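Putative thioesterase (Escherichia coli, PDB 5UGZ) probably hydrolyses thioesters as a type-II thioesterase of the colibactin NRPS/PKS pathway, releasing intermediates from the assembly line. Local coordinates at residues A121-G126 against N250-S255. Sequence-based numbering, arbitrary orientation.
Sequences ALFFSG and NQTIES
Ala121 and Phe123 of strand 121-125 face Thr252 of helix 242-259, and the nearest CA atoms, those of Ala121 and Ile253, are 7.6 Å apart; no hydrogen bond joins the two segments. The contact is small, about 137 Å² of buried surface, and rests mainly on Phe123 and Thr252. Their side chains come from opposite directions. The ring of Phe123 presents its far edge, CE1 and CZ, to the threonine. CB of Thr252 lies in the ring plane at that edge, 3.8 Å from Phe123 CZ. The methyl CG2 of Thr252 sits 3.7 Å from Phe123 CZ. The hydroxyl OG1 of Thr252 lies 3.7 Å from Phe123 CE1, near the ring plane. The same methyl also reaches CB of Ala121, at 4.1 Å. Thr252 holds CG2 anti to its backbone N and OG1 beside that N (chi1 -58°). This lets OG1 bond back to the carbonyl O of Tyr248, one turn earlier in the helix. The hydroxyl is therefore satisfied within its own helix, although it is buried against a phenyl edge. Around Phe123, Ala93 and Phe95 of strand 91-97 and Val199 and Phe201 of strand 198-203 add further packing. With an alanine at Phe123, the ring would be gone, and a gap is likely to open beside CB and CG2 of Thr252. The arrangement is helix-on-sheet packing in the alpha/beta-hydrolase fold of the thioesterase family, joining the C-terminal helix to an inner strand of the parallel sheet. Its chemistry is contact between a phenyl edge and a threonine whose hydroxyl is already paired in the same helix; cohesion here comes from burial and ordinary van der Waals contact, with no polar bond between the two segments.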
loop_
_atom_site.group_PDB
_atom_site.type_symbol
_atom_site.label_atom_id
_atom_site.label_comp_id
_atom_site.label_asym_id
_atom_site.label_seq_id
_atom_site.Cartn_x
_atom_site.Cartn_y
_atom_site.Cartn_z
ATOM N N ALA A 121 7.604 -0.231 12.486
ATOM C CA ALA A 121 8.052 0.443 11.280
ATOM C C ALA A 121 6.910 0.413 10.286
ATOM O O ALA A 121 5.986 -0.396 10.398
ATOM C CB ALA A 121 9.281 -0.224 10.665
ATOM N N LEU A 122 6.999 1.306 9.309
ATOM C CA LEU A 122 6.000 1.477 8.270
ATOM C C LEU A 122 6.728 1.587 6.951
ATOM O O LEU A 122 7.762 2.252 6.872
ATOM C CB LEU A 122 5.135 2.739 8.483
ATOM C CG LEU A 122 4.173 2.754 9.677
ATOM C CD1 LEU A 122 3.718 4.171 9.932
ATOM C CD2 LEU A 122 2.970 1.857 9.449
ATOM N N PHE A 123 6.177 0.945 5.921
ATOM C CA PHE A 123 6.748 0.918 4.579
ATOM C C PHE A 123 5.711 1.474 3.620
ATOM O O PHE A 123 4.600 0.947 3.539
ATOM C CB PHE A 123 7.150 -0.507 4.174
ATOM C CG PHE A 123 8.055 -1.185 5.157
ATOM C CD1 PHE A 123 9.432 -1.074 5.041
ATOM C CD2 PHE A 123 7.531 -1.920 6.214
ATOM C CE1 PHE A 123 10.276 -1.697 5.946
ATOM C CE2 PHE A 123 8.366 -2.536 7.132
ATOM C CZ PHE A 123 9.748 -2.419 6.996
ATOM N N PHE A 124 6.055 2.543 2.915
ATOM C CA PHE A 124 5.181 3.125 1.904
ATOM C C PHE A 124 5.888 2.970 0.572
ATOM O O PHE A 124 6.880 3.657 0.301
ATOM C CB PHE A 124 4.847 4.586 2.196
ATOM C CG PHE A 124 4.234 4.806 3.555
ATOM C CD1 PHE A 124 2.959 4.339 3.839
ATOM C CD2 PHE A 124 4.934 5.462 4.556
ATOM C CE1 PHE A 124 2.395 4.528 5.091
ATOM C CE2 PHE A 124 4.365 5.645 5.805
ATOM C CZ PHE A 124 3.095 5.177 6.066
ATOM N N SER A 125 5.378 2.061 -0.246
ATOM C CA SER A 125 5.976 1.711 -1.517
ATOM C C SER A 125 5.186 2.355 -2.656
ATOM O O SER A 125 3.949 2.359 -2.648
ATOM C CB SER A 125 6.014 0.188 -1.645
ATOM O OG SER A 125 6.719 -0.234 -2.781
ATOM N N GLY A 126 5.910 2.920 -3.619
ATOM C CA GLY A 126 5.268 3.521 -4.785
ATOM C C GLY A 126 4.176 4.503 -4.423
ATOM O O GLY A 126 3.103 4.507 -5.039
ATOM N N ASN A 250 13.248 -7.082 5.675
ATOM C CA ASN A 250 13.946 -7.954 6.621
ATOM C C ASN A 250 15.006 -7.184 7.402
ATOM O O ASN A 250 15.099 -7.309 8.624
ATOM C CB ASN A 250 14.586 -9.136 5.883
ATOM C CG ASN A 250 13.567 -10.193 5.439
ATOM O OD1 ASN A 250 12.426 -10.228 5.905
ATOM N ND2 ASN A 250 13.996 -11.072 4.536
ATOM N N GLN A 251 15.807 -6.376 6.699
ATOM C CA GLN A 251 16.902 -5.616 7.301
ATOM C C GLN A 251 16.402 -4.477 8.176
ATOM O O GLN A 251 17.068 -4.104 9.150
ATOM C CB GLN A 251 17.794 -5.058 6.200
ATOM C CG GLN A 251 18.590 -3.855 6.626
ATOM C CD GLN A 251 19.083 -3.062 5.451
ATOM O OE1 GLN A 251 18.302 -2.547 4.659
ATOM N NE2 GLN A 251 20.387 -2.968 5.323
ATOM N N THR A 252 15.251 -3.899 7.834
ATOM C CA THR A 252 14.626 -2.890 8.683
ATOM C C THR A 252 14.201 -3.478 10.023
ATOM O O THR A 252 14.450 -2.889 11.085
ATOM C CB THR A 252 13.421 -2.301 7.963
ATOM O OG1 THR A 252 13.862 -1.748 6.722
ATOM C CG2 THR A 252 12.757 -1.218 8.820
ATOM N N ILE A 253 13.558 -4.645 9.980
ATOM C CA ILE A 253 13.070 -5.304 11.186
ATOM C C ILE A 253 14.225 -5.889 11.992
ATOM O O ILE A 253 14.268 -5.769 13.222
ATOM C CB ILE A 253 12.036 -6.374 10.797
ATOM C CG1 ILE A 253 10.773 -5.686 10.262
ATOM C CG2 ILE A 253 11.721 -7.291 11.988
ATOM C CD1 ILE A 253 9.682 -6.627 9.860
ATOM N N GLU A 254 15.177 -6.535 11.315
ATOM C CA GLU A 254 16.353 -7.049 12.008
ATOM C C GLU A 254 17.109 -5.918 12.699
ATOM O O GLU A 254 17.617 -6.089 13.810
ATOM C CB GLU A 254 17.230 -7.814 11.007
ATOM C CG GLU A 254 18.711 -7.893 11.321
ATOM C CD GLU A 254 19.043 -8.966 12.341
ATOM O OE1 GLU A 254 18.129 -9.338 13.109
ATOM O OE2 GLU A 254 20.214 -9.431 12.376
ATOM N N SER A 255 17.157 -4.745 12.073
ATOM C CA SER A 255 17.882 -3.621 12.655
ATOM C C SER A 255 17.172 -3.049 13.876
ATOM O O SER A 255 17.833 -2.505 14.768
ATOM C CB SER A 255 18.092 -2.533 11.601
ATOM O OG SER A 255 18.930 -2.995 10.561
#